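Local coordinates for protein putative alpha-ketoglutarate-dependent taurine dioxygenase (Burkholderia xenovorans, PDB 5HSX) that probably acts as an iron(II)- and 2-oxoglutarate-dependent dioxygenase of the TfdA/TauD family, at residues Q71-S76 against Y289-V294; A135-G140 against G261-W266; G80-G85 against H95-S100; V36-K41 against R63-T68; L84-F89 against S315-V320. One frame throughout, in Å; residues are numbered along the deposited sequence.

Contact 1 of 5, residues Q71-S76 against Y289-V294; sequences QHVAFS and YRTTLV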
# COMPACT_ATOMS: atom_id res chain seq x y z
N GLN B 71 21.61 -7.99 21.87
CA GLN B 71 20.40 -8.80 21.88
C GLN B 71 19.85 -9.00 20.48
O GLN B 71 19.35 -10.08 20.15
CB GLN B 71 19.35 -8.17 22.80
CG GLN B 71 19.69 -8.30 24.28
CD GLN B 71 18.95 -7.29 25.15
OE1 GLN B 71 18.40 -6.30 24.65
NE2 GLN B 71 18.93 -7.53 26.46
N HIS B 72 19.94 -7.97 19.64
CA HIS B 72 19.51 -8.08 18.25
C HIS B 72 20.32 -9.13 17.51
O HIS B 72 19.77 -9.98 16.79
CB HIS B 72 19.63 -6.69 17.60
CG HIS B 72 19.12 -6.60 16.19
ND1 HIS B 72 19.04 -5.39 15.52
CD2 HIS B 72 18.65 -7.53 15.33
CE1 HIS B 72 18.56 -5.59 14.31
NE2 HIS B 72 18.32 -6.88 14.17
N VAL B 73 21.64 -9.11 17.69
CA VAL B 73 22.49 -10.12 17.05
C VAL B 73 22.19 -11.50 17.61
O VAL B 73 22.09 -12.48 16.85
CB VAL B 73 23.98 -9.75 17.22
CG1 VAL B 73 24.88 -10.93 16.82
CG2 VAL B 73 24.31 -8.51 16.40
N ALA B 74 22.03 -11.61 18.93
CA ALA B 74 21.77 -12.91 19.54
C ALA B 74 20.45 -13.50 19.05
O ALA B 74 20.37 -14.71 18.78
CB ALA B 74 21.76 -12.79 21.06
N PHE B 75 19.42 -12.67 18.91
CA PHE B 75 18.16 -13.17 18.36
C PHE B 75 18.36 -13.66 16.93
O PHE B 75 17.86 -14.74 16.57
CB PHE B 75 17.10 -12.07 18.38
CG PHE B 75 15.85 -12.41 17.60
CD1 PHE B 75 14.90 -13.27 18.13
CD2 PHE B 75 15.63 -11.88 16.33
CE1 PHE B 75 13.74 -13.59 17.42
CE2 PHE B 75 14.48 -12.20 15.61
CZ PHE B 75 13.54 -13.05 16.16
N SER B 76 19.09 -12.89 16.12
CA SER B 76 19.27 -13.24 14.72
C SER B 76 20.02 -14.55 14.55
O SER B 76 19.70 -15.35 13.66
CB SER B 76 20.01 -12.11 14.01
OG SER B 76 19.37 -10.88 14.25
N TYR B 289 17.99 -0.34 13.02
CA TYR B 289 19.18 -1.16 12.86
C TYR B 289 18.77 -2.49 12.25
O TYR B 289 17.70 -3.01 12.56
CB TYR B 289 19.90 -1.39 14.19
CG TYR B 289 20.42 -0.12 14.80
CD1 TYR B 289 21.63 0.43 14.38
CD2 TYR B 289 19.68 0.56 15.76
CE1 TYR B 289 22.10 1.62 14.93
CE2 TYR B 289 20.14 1.74 16.31
CZ TYR B 289 21.35 2.26 15.89
OH TYR B 289 21.79 3.44 16.45
N ARG B 290 19.62 -3.01 11.36
CA ARG B 290 19.31 -4.20 10.60
C ARG B 290 20.44 -5.21 10.73
O ARG B 290 21.62 -4.85 10.75
CB ARG B 290 19.08 -3.89 9.10
CG ARG B 290 18.89 -5.15 8.26
CD ARG B 290 18.48 -4.91 6.81
NE ARG B 290 19.14 -3.77 6.17
CZ ARG B 290 20.37 -3.77 5.68
NH1 ARG B 290 21.14 -4.85 5.75
NH2 ARG B 290 20.85 -2.68 5.10
N THR B 291 20.06 -6.48 10.86
CA THR B 291 20.98 -7.59 10.65
C THR B 291 20.45 -8.39 9.47
O THR B 291 19.25 -8.33 9.15
CB THR B 291 21.07 -8.48 11.88
OG1 THR B 291 19.76 -8.97 12.21
CG2 THR B 291 21.63 -7.71 13.08
N THR B 292 21.33 -9.12 8.78
CA THR B 292 20.84 -9.98 7.72
C THR B 292 21.56 -11.32 7.80
O THR B 292 22.67 -11.43 8.34
CB THR B 292 20.97 -9.37 6.30
OG1 THR B 292 22.28 -9.55 5.78
CG2 THR B 292 20.67 -7.87 6.30
N LEU B 293 20.90 -12.34 7.29
CA LEU B 293 21.35 -13.72 7.40
C LEU B 293 21.85 -14.21 6.04
O LEU B 293 21.18 -14.01 5.02
CB LEU B 293 20.22 -14.61 7.91
CG LEU B 293 19.60 -14.19 9.25
CD1 LEU B 293 18.50 -15.16 9.67
CD2 LEU B 293 20.66 -14.08 10.34
N VAL B 294 23.01 -14.87 6.05
CA VAL B 294 23.65 -15.35 4.83
C VAL B 294 22.77 -16.37 4.13
O VAL B 294 22.29 -17.32 4.75
CB VAL B 294 25.03 -15.94 5.17
CG1 VAL B 294 25.71 -16.54 3.94
CG2 VAL B 294 25.93 -14.87 5.83
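With CG anti to its backbone N (chi1 -175°), His72 meets Thr291, whose OG1 sits between its own backbone N and carbonyl carbon (chi1 58°), leaving CG2 beside the N. The two side chains reach for each other tip to tip. The threonine methyl lies over one face of the imidazole as a CH-pi contact, 3.8 Å from CG2 to the centroid of the His72 ring and displaced toward the rim. At the ring edge, His72 CE1 comes to 3.2 Å from Tyr289 O. The ring nitrogens have partners on the next strand: ND1 pairs with Arg139 NH1 and NE2 with Ile137 O. This is helix 69-77 packed on strand 287-293 of the cupin-type beta core, the segment axes 9.2 Å apart and only 24° from parallel. A relay of hydroxyls ties the two together: Thr291 OG1 donates to Ser76 OG at 2.8 Å, and Ser76 OG donates to His72 O one turn back, at 2.7 Å. Ser76 N reaches the same His72 O from the opposite face of the carbonyl. Beyond the hydroxyls, Leu293 lays CD2 3.7 Å from Ser76 O.

Contact 2 of 5, residues A135-G140 against G261-W266; sequences ASILRG and GSVAFW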
# COMPACT_ATOMS: atom_id res chain seq x y z
N ALA B 135 17.35 -13.60 4.66
CA ALA B 135 16.43 -12.91 5.56
C ALA B 135 17.10 -11.68 6.13
O ALA B 135 18.33 -11.58 6.17
CB ALA B 135 15.97 -13.81 6.71
N SER B 136 16.27 -10.75 6.59
CA SER B 136 16.77 -9.60 7.33
C SER B 136 15.89 -9.38 8.56
O SER B 136 14.70 -9.71 8.55
CB SER B 136 16.79 -8.33 6.46
OG SER B 136 17.14 -8.63 5.12
N ILE B 137 16.49 -8.81 9.60
CA ILE B 137 15.79 -8.48 10.84
C ILE B 137 16.06 -7.01 11.13
O ILE B 137 17.19 -6.63 11.44
CB ILE B 137 16.26 -9.37 12.00
CG1 ILE B 137 15.95 -10.83 11.68
CG2 ILE B 137 15.59 -8.92 13.31
CD1 ILE B 137 16.69 -11.80 12.53
N LEU B 138 15.01 -6.19 11.03
CA LEU B 138 15.12 -4.74 11.14
C LEU B 138 14.37 -4.29 12.39
O LEU B 138 13.19 -4.59 12.54
CB LEU B 138 14.51 -4.10 9.89
CG LEU B 138 14.44 -2.58 9.79
CD1 LEU B 138 15.83 -1.97 9.79
CD2 LEU B 138 13.67 -2.22 8.51
N ARG B 139 15.06 -3.56 13.28
CA ARG B 139 14.43 -3.08 14.51
C ARG B 139 14.40 -1.56 14.55
O ARG B 139 15.34 -0.89 14.12
CB ARG B 139 15.15 -3.65 15.76
CG ARG B 139 16.39 -2.89 16.25
CD ARG B 139 17.02 -3.61 17.44
NE ARG B 139 17.77 -2.70 18.30
CZ ARG B 139 19.08 -2.47 18.19
NH1 ARG B 139 19.80 -3.09 17.27
NH2 ARG B 139 19.67 -1.61 19.02
N GLY B 140 13.30 -1.01 15.06
CA GLY B 140 13.11 0.43 15.14
C GLY B 140 13.40 0.96 16.52
O GLY B 140 12.78 0.55 17.50
N GLY B 261 10.58 0.07 19.26
CA GLY B 261 10.56 -1.29 19.74
C GLY B 261 9.96 -2.30 18.78
O GLY B 261 9.83 -3.48 19.14
N SER B 262 9.58 -1.89 17.57
CA SER B 262 9.04 -2.85 16.61
C SER B 262 10.18 -3.54 15.87
O SER B 262 11.28 -3.00 15.73
CB SER B 262 8.10 -2.17 15.62
OG SER B 262 6.94 -1.66 16.27
N VAL B 263 9.90 -4.76 15.42
CA VAL B 263 10.86 -5.59 14.69
C VAL B 263 10.15 -6.19 13.49
O VAL B 263 9.02 -6.68 13.62
CB VAL B 263 11.46 -6.70 15.58
CG1 VAL B 263 12.48 -7.54 14.79
CG2 VAL B 263 12.10 -6.11 16.84
N ALA B 264 10.80 -6.15 12.33
CA ALA B 264 10.32 -6.83 11.13
C ALA B 264 11.35 -7.87 10.72
O ALA B 264 12.55 -7.57 10.65
CB ALA B 264 10.09 -5.83 9.99
N PHE B 265 10.88 -9.09 10.44
CA PHE B 265 11.72 -10.24 10.12
C PHE B 265 11.14 -10.82 8.84
O PHE B 265 10.02 -11.35 8.85
CB PHE B 265 11.66 -11.25 11.28
CG PHE B 265 12.57 -12.46 11.17
CD1 PHE B 265 13.48 -12.63 10.13
CD2 PHE B 265 12.50 -13.44 12.15
CE1 PHE B 265 14.30 -13.75 10.08
CE2 PHE B 265 13.32 -14.57 12.10
CZ PHE B 265 14.22 -14.72 11.06
N TRP B 266 11.85 -10.69 7.71
CA TRP B 266 11.26 -11.10 6.45
C TRP B 266 12.16 -12.07 5.69
O TRP B 266 13.38 -12.08 5.84
CB TRP B 266 10.92 -9.91 5.54
CG TRP B 266 12.06 -9.08 5.02
CD1 TRP B 266 12.71 -9.24 3.83
CD2 TRP B 266 12.62 -7.91 5.63
NE1 TRP B 266 13.66 -8.25 3.68
CE2 TRP B 266 13.62 -7.43 4.77
CE3 TRP B 266 12.37 -7.24 6.83
CZ2 TRP B 266 14.38 -6.29 5.07
CZ3 TRP B 266 13.13 -6.10 7.12
CH2 TRP B 266 14.13 -5.65 6.25
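The indole of Trp266 takes Ser136 CB over one face of its six-membered ring, 3.8 Å from CB to the ring centroid, and Leu138 CB at its edge, 3.7 Å from Trp266 CZ3. On the other side of the sheet, Phe265 has Ile137 CG1 over a face, 3.4 Å from Phe265 CD1, and Ala135 CB in plane at its edge. Strands 135-140 and 263-267 run antiparallel here, neighbours in the larger sheet of the cupin-type double-stranded beta-helix. A chi1 of 65° in Trp266 puts CG on the side of strand 135-140, where the indole meets Ser136. Ser136, Leu138, Ala264 and Trp266 share the face that looks to the metal: Trp266 also meets the ring of His273, and Ser136 OG makes a weak bond to Asp125, both ligands of the sodium found in what is probably the iron site. Ser136 OG is held more firmly by Asn268. Ile137, Arg139, Val263 and Phe265 face helix 69-77, where Ile137 CG2 packs 3.7 Å from Val263 CG1. The ladder is straightest at its middle, where Leu138 N donates to Ala264 O at 2.8 Å. Beyond the regular pairing, Gly261 N closes onto Gly140 O at 2.9 Å, the donor tilted 19° from the carbonyl plane.

Contact 3 of 5, residues G80-G85 against H95-S100; sequences GELTLG and HPEVYS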
# COMPACT_ATOMS: atom_id res chain seq x y z
N GLY B 80 20.22 -18.26 11.69
CA GLY B 80 21.18 -18.41 10.61
C GLY B 80 22.49 -17.73 10.95
O GLY B 80 22.73 -17.33 12.09
N GLU B 81 23.34 -17.63 9.93
CA GLU B 81 24.64 -16.97 10.04
C GLU B 81 24.49 -15.49 9.70
O GLU B 81 23.90 -15.14 8.68
CB GLU B 81 25.66 -17.60 9.10
CG GLU B 81 26.22 -18.92 9.56
CD GLU B 81 27.08 -18.74 10.79
OE1 GLU B 81 26.56 -18.95 11.90
OE2 GLU B 81 28.26 -18.36 10.63
N LEU B 82 25.05 -14.63 10.54
CA LEU B 82 24.96 -13.19 10.31
C LEU B 82 25.93 -12.76 9.22
O LEU B 82 27.08 -13.22 9.19
CB LEU B 82 25.27 -12.43 11.60
CG LEU B 82 24.24 -12.26 12.72
CD1 LEU B 82 23.07 -11.47 12.22
CD2 LEU B 82 23.77 -13.59 13.29
N THR B 83 25.49 -11.87 8.34
CA THR B 83 26.44 -11.22 7.45
C THR B 83 27.30 -10.24 8.24
O THR B 83 26.88 -9.69 9.26
CB THR B 83 25.72 -10.49 6.30
OG1 THR B 83 25.02 -9.35 6.82
CG2 THR B 83 24.72 -11.41 5.63
N LEU B 84 28.54 -10.06 7.78
CA LEU B 84 29.50 -9.17 8.41
C LEU B 84 29.75 -7.99 7.49
O LEU B 84 30.07 -8.17 6.31
CB LEU B 84 30.80 -9.92 8.72
CG LEU B 84 30.55 -11.13 9.63
CD1 LEU B 84 31.80 -11.97 9.77
CD2 LEU B 84 30.05 -10.68 10.99
N GLY B 85 29.60 -6.78 8.03
CA GLY B 85 29.22 -5.61 7.26
C GLY B 85 30.29 -4.97 6.40
O GLY B 85 31.24 -5.61 5.94
N HIS B 95 30.28 -3.57 16.07
CA HIS B 95 29.24 -4.53 15.70
C HIS B 95 29.20 -4.67 14.18
O HIS B 95 28.37 -4.05 13.50
CB HIS B 95 27.87 -4.10 16.25
CG HIS B 95 27.86 -3.92 17.73
ND1 HIS B 95 27.86 -4.98 18.61
CD2 HIS B 95 27.87 -2.80 18.50
CE1 HIS B 95 27.86 -4.53 19.85
NE2 HIS B 95 27.87 -3.21 19.81
N PRO B 96 30.08 -5.50 13.62
CA PRO B 96 30.10 -5.65 12.16
C PRO B 96 28.83 -6.26 11.60
O PRO B 96 28.60 -6.17 10.39
CB PRO B 96 31.31 -6.57 11.92
CG PRO B 96 31.45 -7.34 13.20
CD PRO B 96 31.05 -6.38 14.29
N GLU B 97 27.99 -6.87 12.44
CA GLU B 97 26.76 -7.50 11.98
C GLU B 97 25.60 -6.54 11.86
O GLU B 97 24.58 -6.90 11.28
CB GLU B 97 26.33 -8.62 12.94
CG GLU B 97 27.44 -9.57 13.36
CD GLU B 97 28.18 -9.08 14.60
OE1 GLU B 97 28.91 -9.89 15.19
OE2 GLU B 97 28.03 -7.89 14.97
N VAL B 98 25.72 -5.33 12.41
CA VAL B 98 24.58 -4.43 12.56
C VAL B 98 24.76 -3.25 11.62
O VAL B 98 25.81 -2.60 11.62
CB VAL B 98 24.43 -3.96 14.01
CG1 VAL B 98 23.22 -3.05 14.15
CG2 VAL B 98 24.31 -5.17 14.93
N TYR B 99 23.73 -2.97 10.82
CA TYR B 99 23.74 -1.88 9.86
C TYR B 99 22.80 -0.78 10.35
O TYR B 99 21.64 -1.06 10.68
CB TYR B 99 23.31 -2.36 8.48
CG TYR B 99 24.11 -3.55 8.00
CD1 TYR B 99 23.66 -4.84 8.23
CD2 TYR B 99 25.31 -3.37 7.33
CE1 TYR B 99 24.40 -5.94 7.81
CE2 TYR B 99 26.05 -4.46 6.90
CZ TYR B 99 25.59 -5.74 7.14
OH TYR B 99 26.32 -6.83 6.72
N SER B 100 23.30 0.45 10.36
CA SER B 100 22.52 1.60 10.81
C SER B 100 21.70 2.15 9.65
O SER B 100 22.23 2.32 8.54
CB SER B 100 23.46 2.67 11.37
OG SER B 100 22.74 3.83 11.77
O HOH W 1 24.08 -8.93 9.72
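Thr83 and Tyr99 carry the polar part of this contact, their side chains crossing at about a right angle with Thr83 OG1 2.8 Å from Tyr99 OH. Either hydroxyl could be the donor. OG1 lies in the plane of the phenol, at its edge, and also bonds Thr292 OG1, so the tyrosine joins a small hydroxyl cluster. The backbones touch at Gly85, whose N makes a weak, bent bond to Pro96 O (130° at the hydrogen). With no CB in the way, Gly85 CA comes to 3.2 Å from Tyr99 OH. A further backbone contact puts Glu97 CA-H against Thr83 O. Water joins the two segments as well: one molecule bridges them, 2.9 Å from Thr83 O and 2.6 Å from Glu97 O.

Apolar packing uses the carbon part of Glu97. Its CG stands beside the backbone N (chi1 -46°), 3.7 Å from Leu84 CD2 and 4.0 Å from Leu82 CB, while Leu84 and Glu97 lie side by side and point the same way. The same leucine methyl, CD2, meets Pro96 CG at 4.2 Å. Residues His95 to Val98 form a type I beta turn that delivers the chain into strand 99-101, the edge of the larger cupin sheet; backbone bonds of Thr83 to Thr292 and of Tyr99 to Arg290 join both segments to strand 287-293.

Contact 4 of 5, residues V36-K41 against R63-T68; sequences VDLTQK and REQFLT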
# COMPACT_ATOMS: atom_id res chain seq x y z
N VAL B 36 6.67 -13.58 22.93
CA VAL B 36 8.10 -13.86 22.90
C VAL B 36 8.83 -12.63 23.41
O VAL B 36 8.51 -11.51 23.02
CB VAL B 36 8.58 -14.22 21.48
CG1 VAL B 36 9.88 -15.01 21.54
CG2 VAL B 36 7.52 -15.00 20.72
N ASP B 37 9.81 -12.85 24.29
CA ASP B 37 10.65 -11.77 24.82
C ASP B 37 12.00 -11.86 24.12
O ASP B 37 12.83 -12.71 24.46
CB ASP B 37 10.77 -11.88 26.34
CG ASP B 37 11.66 -10.79 26.95
OD1 ASP B 37 11.88 -10.83 28.18
OD2 ASP B 37 12.15 -9.91 26.21
N LEU B 38 12.23 -10.97 23.15
CA LEU B 38 13.42 -11.06 22.32
C LEU B 38 14.69 -10.64 23.04
O LEU B 38 15.78 -10.78 22.46
CB LEU B 38 13.23 -10.24 21.04
CG LEU B 38 12.58 -10.97 19.86
CD1 LEU B 38 11.32 -11.69 20.27
CD2 LEU B 38 12.30 -10.03 18.68
N THR B 39 14.60 -10.12 24.27
CA THR B 39 15.82 -9.86 25.03
C THR B 39 16.42 -11.13 25.60
O THR B 39 17.58 -11.12 26.02
CB THR B 39 15.56 -8.87 26.18
OG1 THR B 39 14.73 -9.48 27.17
CG2 THR B 39 14.90 -7.59 25.66
N GLN B 40 15.66 -12.22 25.62
CA GLN B 40 16.08 -13.48 26.20
C GLN B 40 16.45 -14.48 25.11
O GLN B 40 15.96 -14.40 23.98
CB GLN B 40 14.97 -14.08 27.06
CG GLN B 40 14.51 -13.20 28.20
CD GLN B 40 15.65 -12.79 29.10
OE1 GLN B 40 16.28 -13.63 29.75
NE2 GLN B 40 15.94 -11.50 29.15
N LYS B 41 17.33 -15.42 25.45
CA LYS B 41 17.55 -16.56 24.58
C LYS B 41 16.28 -17.39 24.50
O LYS B 41 15.60 -17.60 25.50
CB LYS B 41 18.72 -17.41 25.09
N ARG B 63 6.32 -6.40 18.41
CA ARG B 63 6.10 -5.09 19.01
C ARG B 63 6.68 -5.07 20.41
O ARG B 63 6.76 -6.09 21.10
CB ARG B 63 4.61 -4.74 19.08
CG ARG B 63 3.87 -4.75 17.76
CD ARG B 63 4.26 -3.57 16.89
NE ARG B 63 3.30 -3.38 15.81
CZ ARG B 63 3.35 -2.39 14.92
NH1 ARG B 63 4.32 -1.49 14.98
NH2 ARG B 63 2.43 -2.30 13.97
N GLU B 64 7.08 -3.87 20.85
CA GLU B 64 7.53 -3.63 22.22
C GLU B 64 8.74 -4.50 22.57
O GLU B 64 8.84 -5.04 23.68
CB GLU B 64 6.40 -3.86 23.22
CG GLU B 64 5.21 -2.95 23.05
CD GLU B 64 5.56 -1.50 23.32
OE1 GLU B 64 5.32 -0.66 22.43
OE2 GLU B 64 6.08 -1.21 24.42
N GLN B 65 9.67 -4.63 21.63
CA GLN B 65 10.92 -5.37 21.84
C GLN B 65 12.06 -4.35 21.79
O GLN B 65 12.56 -4.00 20.72
CB GLN B 65 11.09 -6.45 20.78
CG GLN B 65 9.89 -7.38 20.66
CD GLN B 65 9.72 -8.28 21.88
OE1 GLN B 65 10.70 -8.62 22.54
NE2 GLN B 65 8.49 -8.65 22.18
N PHE B 66 12.47 -3.87 22.96
CA PHE B 66 13.50 -2.83 23.06
C PHE B 66 14.84 -3.51 23.30
O PHE B 66 15.13 -3.96 24.41
CB PHE B 66 13.13 -1.84 24.16
CG PHE B 66 11.78 -1.21 23.95
CD1 PHE B 66 11.64 -0.12 23.10
CD2 PHE B 66 10.65 -1.73 24.56
CE1 PHE B 66 10.40 0.45 22.88
CE2 PHE B 66 9.41 -1.16 24.35
CZ PHE B 66 9.28 -0.07 23.51
N LEU B 67 15.65 -3.59 22.24
CA LEU B 67 16.83 -4.45 22.22
C LEU B 67 18.12 -3.63 22.17
O LEU B 67 18.16 -2.54 21.60
CB LEU B 67 16.79 -5.39 21.02
CG LEU B 67 15.50 -6.17 20.79
CD1 LEU B 67 15.63 -7.06 19.55
CD2 LEU B 67 15.16 -7.01 22.03
N THR B 68 19.17 -4.19 22.76
CA THR B 68 20.53 -3.76 22.49
C THR B 68 21.03 -4.38 21.19
O THR B 68 20.44 -5.32 20.65
CB THR B 68 21.47 -4.17 23.63
OG1 THR B 68 21.51 -5.60 23.71
CG2 THR B 68 21.00 -3.59 24.97
O HOH W 2 11.15 -7.90 25.18
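Gln65 OE1 is gripped from two sources: Leu38 N donates to it at 2.9 Å, and a water gives it a second bond of 2.8 Å, measured from the water oxygen to Gln65 OE1. The bond from Leu38 N is nearly straight (166°) but arrives from above the amide plane, 37° out of it. The water's other proton goes to Asp37 OD2, so the glutamine and the aspartate are coupled through solvent even though their own oxygens stay apart. Gln65 gets its amide there by a bend at chi2 (-69°), which turns CD toward the loop. At the other end of the amide, NE2 makes a weak bond to Val36 O at 3.0 Å and another weak one to Arg63 O within its own segment.

Two loops of the fold meet here, the one after strand 31-34 and the connection between strand 59-62 and helix 69-77. The part that Gln65 reads is a type I beta turn from Asp37 to Gln40, closed by Gln40 N on Asp37 O. An Asx turn overlays it: Asp37 OD2 accepts from Thr39 N at 3.1 Å and from Thr39 OG1 at 2.8 Å, both arriving on the same face of the carboxylate. Thr39 OG1 accepts in turn from Gln40 NE2.

Apolar contact lies beside this polar patch. Leu67 brings CD2 to 3.7 Å from Thr39 CG2 and 3.9 Å from Leu38 CB, while Leu38 also leans on Phe75 of helix 69-77. Right after Leu67, Thr68 takes the N-cap position of that helix in a capping box: its side chain caps a backbone N of the first turn, and its own N bonds Gln71 OE1.

Contact 5 of 5, residues L84-F89 against S315-V320; sequences LGHPVF and SAAAAV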
# COMPACT_ATOMS: atom_id res chain seq x y z
N LEU B 84 28.54 -10.06 7.78
CA LEU B 84 29.50 -9.17 8.41
C LEU B 84 29.75 -7.99 7.49
O LEU B 84 30.07 -8.17 6.31
CB LEU B 84 30.80 -9.92 8.72
CG LEU B 84 30.55 -11.13 9.63
CD1 LEU B 84 31.80 -11.97 9.77
CD2 LEU B 84 30.05 -10.68 10.99
N GLY B 85 29.60 -6.78 8.03
CA GLY B 85 29.22 -5.61 7.26
C GLY B 85 30.29 -4.97 6.40
O GLY B 85 31.24 -5.61 5.94
N HIS B 86 30.10 -3.66 6.16
CA HIS B 86 30.86 -2.77 5.31
C HIS B 86 31.62 -1.76 6.16
O HIS B 86 31.08 -1.27 7.16
CB HIS B 86 29.94 -2.03 4.32
CG HIS B 86 30.68 -1.27 3.26
ND1 HIS B 86 31.08 0.03 3.41
CD2 HIS B 86 31.10 -1.65 2.02
CE1 HIS B 86 31.71 0.44 2.33
NE2 HIS B 86 31.74 -0.57 1.47
N PRO B 87 32.86 -1.42 5.80
CA PRO B 87 33.66 -0.54 6.66
C PRO B 87 33.11 0.88 6.78
O PRO B 87 33.54 1.61 7.69
CB PRO B 87 35.04 -0.54 5.99
CG PRO B 87 34.79 -0.97 4.58
CD PRO B 87 33.63 -1.92 4.65
N VAL B 88 32.18 1.30 5.92
CA VAL B 88 31.72 2.68 5.91
C VAL B 88 30.20 2.73 5.94
O VAL B 88 29.60 3.26 6.87
CB VAL B 88 32.28 3.45 4.70
N PHE B 89 29.58 2.16 4.90
CA PHE B 89 28.13 2.22 4.75
C PHE B 89 27.43 1.48 5.89
O PHE B 89 27.60 0.27 6.06
CB PHE B 89 27.74 1.62 3.40
CG PHE B 89 28.31 2.37 2.23
CD1 PHE B 89 28.33 3.76 2.22
CD2 PHE B 89 28.84 1.69 1.14
CE1 PHE B 89 28.85 4.45 1.15
CE2 PHE B 89 29.36 2.38 0.06
CZ PHE B 89 29.37 3.76 0.07
N SER B 315 32.28 -4.65 -2.94
CA SER B 315 31.04 -4.17 -3.55
C SER B 315 29.82 -4.93 -3.04
O SER B 315 28.74 -4.35 -2.89
CB SER B 315 31.13 -4.27 -5.07
OG SER B 315 32.14 -3.41 -5.58
N ALA B 316 29.98 -6.22 -2.74
CA ALA B 316 28.86 -7.01 -2.22
C ALA B 316 28.45 -6.54 -0.83
O ALA B 316 27.26 -6.38 -0.54
CB ALA B 316 29.23 -8.50 -2.22
N ALA B 317 29.43 -6.32 0.05
CA ALA B 317 29.13 -5.84 1.40
C ALA B 317 28.45 -4.47 1.36
O ALA B 317 27.58 -4.17 2.19
CB ALA B 317 30.40 -5.79 2.25
N ALA B 318 28.85 -3.62 0.41
CA ALA B 318 28.20 -2.32 0.26
C ALA B 318 26.74 -2.49 -0.12
O ALA B 318 25.87 -1.72 0.32
CB ALA B 318 28.94 -1.48 -0.78
N ALA B 319 26.43 -3.50 -0.95
CA ALA B 319 25.04 -3.77 -1.30
C ALA B 319 24.26 -4.27 -0.09
O ALA B 319 23.13 -3.82 0.16
CB ALA B 319 24.97 -4.77 -2.45
N VAL B 320 24.85 -5.20 0.68
CA VAL B 320 24.20 -5.66 1.91
C VAL B 320 23.91 -4.47 2.83
O VAL B 320 22.82 -4.38 3.42
CB VAL B 320 25.07 -6.72 2.62
CG1 VAL B 320 24.52 -7.03 4.00
CG2 VAL B 320 25.15 -7.99 1.79
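His86 starts its contact at CB, 3.8 Å from Ala317 O, where the C-terminal helix 313-322 packs on the loop that runs from helix 69-77 to strand 99-101 of the cupin-type core. The first torsion sets CG anti to the backbone N (chi1 -170°), and from there CG passes 4.0 Å from Ala318 CA. CD2 comes in tightest, 3.4 Å from Ala318 N and 3.5 Å from Ala318 CB. NE2, further round the ring, stands 3.7 Å from the same Ala318 CB. The ring meets the helix obliquely. ND1 serves the loop itself: it accepts from both Val88 N and Phe89 N, the donors tilted 31° and 27° from the ring plane. Two donors on ND1 are consistent with the proton of this imidazole being on NE2.

Neighbours on the loop clasp the ring: Pro87 CD lies over one face and Phe89 CD2 over the opposite one, each toward the rim. Alanines on the helix side let the loop come close. Ala317 CB faces Gly85 O, and Ala321, one turn on from Ala317, touches both His86 and Phe89. The C-terminal Asn323, directly after the helix, is among the ligands of the bound sodium. The Phe89 ring presents its edge, in plane, to Ala318, with CD2 3.7 Å from Ala318 CB.

In the fold
Contacts 1, 2 and 3 work on one sheet, in which strands 263-267, 135-140, 287-293 and 99-101 lie side by side. Contact 1 sets helix 69-77 on it, its centre about 9 Å from that of contact 2 and about 7 Å from that of contact 3. Contact 4 closes first along the chain and lies before that helix, touching contact 2 where Gly261 O meets Gln65 N. Contact 5 shares Leu84 and Gly85 with contact 3 but pairs them with the C-terminal helix; its centre is about 26 Å from that of contact 4. Val320 O, bonded to Arg290 NH1, links contact 5 to contact 1. Contacts 1, 2 and 5 bring together segments far apart in sequence, whereas contacts 3 and 4 join nearby ones.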